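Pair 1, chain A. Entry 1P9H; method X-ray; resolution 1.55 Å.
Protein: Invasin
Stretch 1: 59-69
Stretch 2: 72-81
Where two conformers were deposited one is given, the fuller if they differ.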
# COMPACT_ATOMS: atom_id res chain seq x y z
N ALA A 59 16.16 6.17 13.17
CA ALA A 59 15.91 4.90 13.83
C ALA A 59 15.19 5.19 15.14
O ALA A 59 15.73 5.87 16.01
CB ALA A 59 17.23 4.17 14.10
N ILE A 60 13.97 4.68 15.26
CA ILE A 60 13.15 4.91 16.44
C ILE A 60 12.57 3.61 16.98
O ILE A 60 11.92 2.86 16.24
CB ILE A 60 11.98 5.87 16.11
CG1 ILE A 60 12.53 7.19 15.56
CG2 ILE A 60 11.12 6.11 17.35
CD1 ILE A 60 11.44 8.15 15.09
N GLY A 61 12.79 3.35 18.27
CA GLY A 61 12.26 2.15 18.89
C GLY A 61 13.31 1.20 19.43
O GLY A 61 14.48 1.26 19.05
N ALA A 62 12.89 0.31 20.33
CA ALA A 62 13.80 -0.66 20.91
C ALA A 62 14.50 -1.47 19.82
O ALA A 62 13.86 -2.07 18.97
CB ALA A 62 13.03 -1.61 21.83
N THR A 63 15.84 -1.42 19.87
CA THR A 63 16.77 -2.09 18.94
C THR A 63 16.59 -1.80 17.45
O THR A 63 17.15 -2.49 16.60
CB THR A 63 16.78 -3.64 19.13
OG1 THR A 63 15.49 -4.19 18.82
CG2 THR A 63 17.16 -3.98 20.57
N ALA A 64 15.84 -0.75 17.13
CA ALA A 64 15.58 -0.39 15.74
C ALA A 64 16.90 0.03 15.09
O ALA A 64 17.74 0.66 15.74
CB ALA A 64 14.58 0.76 15.67
N GLU A 65 17.10 -0.31 13.82
CA GLU A 65 18.32 0.08 13.14
C GLU A 65 18.12 0.50 11.69
O GLU A 65 17.50 -0.22 10.90
CB GLU A 65 19.38 -1.03 13.17
CG GLU A 65 20.69 -0.60 12.48
CD GLU A 65 21.77 -1.67 12.47
OE1 GLU A 65 22.01 -2.29 13.53
OE2 GLU A 65 22.40 -1.87 11.41
N ALA A 66 18.64 1.68 11.36
CA ALA A 66 18.61 2.21 10.00
C ALA A 66 20.10 2.19 9.67
O ALA A 66 20.86 3.03 10.16
CB ALA A 66 18.07 3.64 9.99
N ALA A 67 20.51 1.22 8.86
CA ALA A 67 21.92 1.02 8.55
C ALA A 67 22.63 1.91 7.54
O ALA A 67 23.84 2.14 7.67
CB ALA A 67 22.13 -0.45 8.15
N LYS A 68 21.91 2.40 6.54
CA LYS A 68 22.56 3.22 5.53
C LYS A 68 21.94 4.58 5.30
O LYS A 68 20.96 4.96 5.94
CB LYS A 68 22.65 2.43 4.22
CG LYS A 68 23.50 1.17 4.33
CD LYS A 68 23.65 0.44 3.01
CE LYS A 68 24.56 -0.77 3.16
NZ LYS A 68 24.77 -1.49 1.87
N GLY A 69 22.54 5.32 4.37
CA GLY A 69 22.08 6.66 4.04
C GLY A 69 20.59 6.89 3.92
O GLY A 69 19.90 6.22 3.15
N VAL A 72 15.10 4.69 7.00
CA VAL A 72 14.17 4.96 8.09
C VAL A 72 13.68 3.65 8.70
O VAL A 72 13.17 2.79 7.99
CB VAL A 72 12.95 5.76 7.59
CG1 VAL A 72 11.95 5.98 8.72
CG2 VAL A 72 13.40 7.09 7.01
N ALA A 73 13.84 3.51 10.01
CA ALA A 73 13.38 2.32 10.72
C ALA A 73 12.62 2.75 11.96
O ALA A 73 13.18 3.39 12.84
CB ALA A 73 14.57 1.44 11.10
N VAL A 74 11.34 2.40 12.01
CA VAL A 74 10.51 2.74 13.16
C VAL A 74 9.79 1.48 13.62
O VAL A 74 9.02 0.89 12.86
CB VAL A 74 9.47 3.83 12.82
CG1 VAL A 74 8.64 4.16 14.05
CG2 VAL A 74 10.18 5.08 12.30
N GLY A 75 10.04 1.08 14.86
CA GLY A 75 9.41 -0.11 15.39
C GLY A 75 10.43 -0.98 16.10
O GLY A 75 11.60 -1.00 15.73
N ALA A 76 9.99 -1.69 17.13
CA ALA A 76 10.89 -2.55 17.87
C ALA A 76 11.49 -3.61 16.96
O ALA A 76 10.77 -4.32 16.26
CB ALA A 76 10.15 -3.22 19.03
N GLY A 77 12.82 -3.70 16.96
CA GLY A 77 13.48 -4.69 16.13
C GLY A 77 13.39 -4.45 14.64
O GLY A 77 13.74 -5.33 13.85
N SER A 78 12.92 -3.27 14.24
CA SER A 78 12.81 -2.97 12.81
C SER A 78 14.21 -2.81 12.22
O SER A 78 15.14 -2.39 12.91
CB SER A 78 11.98 -1.70 12.59
OG SER A 78 12.60 -0.58 13.20
N ILE A 79 14.35 -3.15 10.94
CA ILE A 79 15.64 -3.07 10.27
C ILE A 79 15.51 -2.52 8.86
O ILE A 79 14.74 -3.04 8.06
CB ILE A 79 16.28 -4.47 10.14
CG1 ILE A 79 16.41 -5.12 11.52
CG2 ILE A 79 17.65 -4.35 9.48
CD1 ILE A 79 16.80 -6.60 11.47
N ALA A 80 16.26 -1.46 8.57
CA ALA A 80 16.29 -0.86 7.23
C ALA A 80 17.77 -0.96 6.87
O ALA A 80 18.57 -0.13 7.30
CB ALA A 80 15.84 0.60 7.29
N THR A 81 18.10 -1.98 6.09
CA THR A 81 19.47 -2.27 5.68
C THR A 81 19.94 -1.52 4.43
O THR A 81 21.14 -1.28 4.27
CB THR A 81 19.65 -3.78 5.43
OG1 THR A 81 19.08 -4.53 6.51
CG2 THR A 81 21.12 -4.14 5.31
O HOH W 1 16.78 -3.96 14.41

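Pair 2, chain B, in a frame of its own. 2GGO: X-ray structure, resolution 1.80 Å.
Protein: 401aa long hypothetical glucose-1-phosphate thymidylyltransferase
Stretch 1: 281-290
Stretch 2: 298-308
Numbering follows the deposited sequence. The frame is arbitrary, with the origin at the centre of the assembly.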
# COMPACT_ATOMS: atom_id res chain seq x y z
N THR B 281 -5.23 15.66 2.88
CA THR B 281 -5.20 15.24 4.27
C THR B 281 -6.15 14.07 4.37
O THR B 281 -7.31 14.22 4.07
CB THR B 281 -5.65 16.36 5.18
OG1 THR B 281 -4.60 17.36 5.23
CG2 THR B 281 -5.89 15.82 6.61
N ILE B 282 -5.65 12.93 4.81
CA ILE B 282 -6.45 11.72 4.95
C ILE B 282 -6.37 11.25 6.37
O ILE B 282 -5.35 10.75 6.81
CB ILE B 282 -5.97 10.61 3.89
CG1 ILE B 282 -6.39 11.06 2.46
CG2 ILE B 282 -6.48 9.16 4.22
CD1 ILE B 282 -5.17 11.05 1.52
N LEU B 283 -7.44 11.41 7.15
CA LEU B 283 -7.37 10.89 8.50
C LEU B 283 -8.19 9.64 8.51
O LEU B 283 -9.43 9.77 8.37
CB LEU B 283 -7.99 11.89 9.49
CG LEU B 283 -7.38 13.28 9.24
CD1 LEU B 283 -8.23 14.42 9.88
CD2 LEU B 283 -5.99 13.27 9.77
N VAL B 284 -7.59 8.47 8.68
CA VAL B 284 -8.34 7.23 8.39
C VAL B 284 -9.51 6.92 9.33
O VAL B 284 -10.58 6.51 8.89
CB VAL B 284 -7.52 5.96 8.09
CG1 VAL B 284 -6.17 6.21 7.47
CG2 VAL B 284 -7.51 4.96 9.21
N GLU B 285 -9.33 7.17 10.61
CA GLU B 285 -10.33 6.83 11.60
C GLU B 285 -9.91 7.35 12.98
O GLU B 285 -8.80 7.08 13.43
CB GLU B 285 -10.42 5.31 11.68
CG GLU B 285 -11.23 4.78 12.82
CD GLU B 285 -11.21 3.26 12.88
OE1 GLU B 285 -10.43 2.61 12.15
OE2 GLU B 285 -11.98 2.71 13.69
N LYS B 286 -10.83 8.03 13.66
CA LYS B 286 -10.66 8.33 15.07
C LYS B 286 -9.37 9.10 15.38
O LYS B 286 -8.58 8.72 16.28
CB LYS B 286 -10.69 7.03 15.87
CG LYS B 286 -12.10 6.59 16.14
CD LYS B 286 -12.11 5.36 16.97
CE LYS B 286 -13.51 4.74 17.01
NZ LYS B 286 -13.32 3.31 17.43
N ASN B 287 -9.16 10.19 14.64
CA ASN B 287 -7.91 10.91 14.74
C ASN B 287 -8.17 12.17 15.49
O ASN B 287 -9.27 12.65 15.47
CB ASN B 287 -7.37 11.24 13.36
CG ASN B 287 -6.98 10.02 12.60
OD1 ASN B 287 -5.96 9.40 12.85
ND2 ASN B 287 -7.78 9.65 11.65
N LYS B 288 -7.19 12.62 16.26
CA LYS B 288 -7.27 13.93 16.87
C LYS B 288 -6.25 14.85 16.24
O LYS B 288 -5.05 14.48 16.15
CB LYS B 288 -7.18 13.89 18.40
CG LYS B 288 -7.30 15.35 19.06
CD LYS B 288 -8.23 15.38 20.26
CE LYS B 288 -8.66 16.77 20.72
NZ LYS B 288 -7.47 17.57 20.66
N ILE B 289 -6.75 15.96 15.72
CA ILE B 289 -6.00 17.07 15.11
C ILE B 289 -6.47 18.31 15.87
O ILE B 289 -7.63 18.74 15.69
CB ILE B 289 -6.28 17.21 13.58
CG1 ILE B 289 -5.99 15.92 12.82
CG2 ILE B 289 -5.48 18.35 12.98
CD1 ILE B 289 -4.57 15.44 12.76
N GLY B 290 -5.56 18.88 16.69
CA GLY B 290 -5.80 19.98 17.68
C GLY B 290 -5.51 21.38 17.24
O GLY B 290 -5.32 21.62 16.06
N SER B 298 -0.95 13.91 3.72
CA SER B 298 -0.46 12.81 4.56
C SER B 298 -1.58 11.88 4.91
O SER B 298 -2.73 12.26 4.88
CB SER B 298 0.13 13.34 5.89
OG SER B 298 0.81 14.54 5.63
N VAL B 299 -1.20 10.68 5.31
CA VAL B 299 -2.09 9.64 5.68
C VAL B 299 -1.78 9.40 7.13
O VAL B 299 -0.63 9.11 7.51
CB VAL B 299 -1.80 8.36 4.86
CG1 VAL B 299 -2.83 7.29 5.17
CG2 VAL B 299 -1.82 8.74 3.33
N ILE B 300 -2.78 9.57 7.95
CA ILE B 300 -2.60 9.40 9.40
C ILE B 300 -3.63 8.34 9.79
O ILE B 300 -4.82 8.52 9.64
CB ILE B 300 -2.82 10.76 10.14
CG1 ILE B 300 -1.78 11.83 9.69
CG2 ILE B 300 -2.72 10.63 11.62
CD1 ILE B 300 -2.14 13.29 10.16
N MET B 301 -3.12 7.19 10.23
CA MET B 301 -3.92 6.01 10.48
C MET B 301 -4.66 6.03 11.81
O MET B 301 -4.65 7.03 12.56
CB MET B 301 -3.05 4.76 10.27
CG MET B 301 -2.48 4.64 8.84
SD MET B 301 -1.31 3.31 8.52
CE MET B 301 -0.87 3.75 6.85
N GLU B 302 -5.29 4.91 12.11
CA GLU B 302 -6.37 4.78 13.10
C GLU B 302 -6.00 5.29 14.50
O GLU B 302 -5.04 4.78 15.08
CB GLU B 302 -6.74 3.29 13.26
CG GLU B 302 -7.22 2.60 11.98
CD GLU B 302 -6.13 1.94 11.15
OE1 GLU B 302 -4.94 2.24 11.34
OE2 GLU B 302 -6.45 1.09 10.27
N GLY B 303 -6.82 6.17 15.07
CA GLY B 303 -6.65 6.61 16.44
C GLY B 303 -5.36 7.39 16.72
O GLY B 303 -5.03 7.61 17.87
N SER B 304 -4.64 7.81 15.70
CA SER B 304 -3.42 8.63 15.89
C SER B 304 -3.74 10.05 16.22
O SER B 304 -4.72 10.57 15.78
CB SER B 304 -2.54 8.57 14.69
OG SER B 304 -1.90 7.30 14.69
N LYS B 305 -2.93 10.67 17.05
CA LYS B 305 -3.30 11.93 17.64
C LYS B 305 -2.21 12.99 17.45
O LYS B 305 -1.06 12.79 17.88
CB LYS B 305 -3.50 11.69 19.11
CG LYS B 305 -4.90 11.09 19.46
CD LYS B 305 -5.21 11.24 20.98
CE LYS B 305 -4.96 9.94 21.78
NZ LYS B 305 -4.92 10.10 23.32
N ILE B 306 -2.55 14.12 16.84
CA ILE B 306 -1.59 15.24 16.65
C ILE B 306 -2.21 16.44 17.31
O ILE B 306 -2.83 17.23 16.63
CB ILE B 306 -1.37 15.68 15.15
CG1 ILE B 306 -1.18 14.57 14.14
CG2 ILE B 306 -0.16 16.57 15.03
CD1 ILE B 306 -0.24 13.45 14.60
N PRO B 307 -2.10 16.58 18.65
CA PRO B 307 -3.04 17.55 19.25
C PRO B 307 -2.59 18.99 19.40
O PRO B 307 -3.49 19.83 19.54
CB PRO B 307 -3.30 16.96 20.60
CG PRO B 307 -1.84 16.40 20.95
CD PRO B 307 -1.41 15.79 19.68
N HIS B 308 -1.28 19.33 19.32
CA HIS B 308 -0.87 20.74 19.52
C HIS B 308 0.31 21.21 18.75
O HIS B 308 1.26 20.53 18.80
CB HIS B 308 -0.31 20.92 20.96
CG HIS B 308 -1.07 20.23 22.03
ND1 HIS B 308 -2.25 20.71 22.63
CD2 HIS B 308 -0.74 19.14 22.74
CE1 HIS B 308 -2.65 19.85 23.54
NE2 HIS B 308 -1.65 18.96 23.73

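In both pairs two successive coils of one chain lie in parallel register, each coil a short strand, a bend and a second strand; 14 central residues superpose with an RMSD of 0.9 Å. Parallel bridges link Ile60(A) with Val74(A) and Glu65(A) with Ile79(A) in pair 1, and the matching Leu283(B) with Ile300(B) and Lys288(B) with Lys305(B) in pair 2. Hydrogen bonds continue through the bend: Gly77(A) N donates to Ala62(A) O (2.8 Å) as Gly303(B) N donates to Glu285(B) O (2.7 Å). Beyond it, Glu65(A) N to Ser78(A) O (3.0 Å) and Ala80(A) N to Glu65(A) O (2.9 Å) correspond to Lys288(B) N to Ser304(B) O (3.2 Å) and Ile306(B) N to Lys288(B) O (2.6 Å).

The second-stretch bend is a type II turn in both, Gly75(A) to Ser78(A) and Met301(B) to Ser304(B), closed by Ser78(A) N to Gly75(A) O (3.0 Å) and Ser304(B) N to Met301(B) O (3.2 Å). Its third residue is glycine in each, Gly77(A) and Gly303(B), with the positive phi that favours glycine. Pair 1 has a second type II turn, Gly61(A) to Ala64(A), in register with the turn from Gly75(A) to Ser78(A). At Gly61(A) a CB would come within 3.1 Å of Gly75(A) C and jam against the preceding carbonyl. The matching Val284(B) has phi -68° and points its side chain toward the other stretch, where its CG1 lies 4.2 Å from Val299(B) CG1 and its CG2 3.7 Å from Glu302(B) CG.

Pair 1 packs its bend with small groups: Ala62(A) CB meets Ala76(A) CB at 4.3 Å, and Ala64(A) CB sits 3.4 Å from Ser78(A) OG, which itself donates to Gly75(A) O (2.8 Å). In pair 2 the positions of Ala62(A) and Ala64(A) are taken by Glu285(B) and Asn287(B), whose larger side chains reach farther; Glu285(B) OE1 lies 3.2 Å from Glu302(B) CG. A water in pair 1 donates to Thr63(A) O and Ser78(A) O, both 2.7 Å away, joining the two coils.

After the bend, Ala66(A) and Ala80(A) match Ile289(B) and Ile306(B). The methyl of Ala66(A) meets Ala73(A) CB at 4.3 Å, whereas Ile289(B) CD1 extends to Ile306(B) CG1 at 3.8 Å and Ile300(B) CD1 at 4.2 Å. At the last matched rung, Ala67(A) CB is 4.1 Å from Thr81(A) CA; in Gly290(B) a CB would clash with Pro307(B) O, already 3.0 Å from Gly290(B) CA.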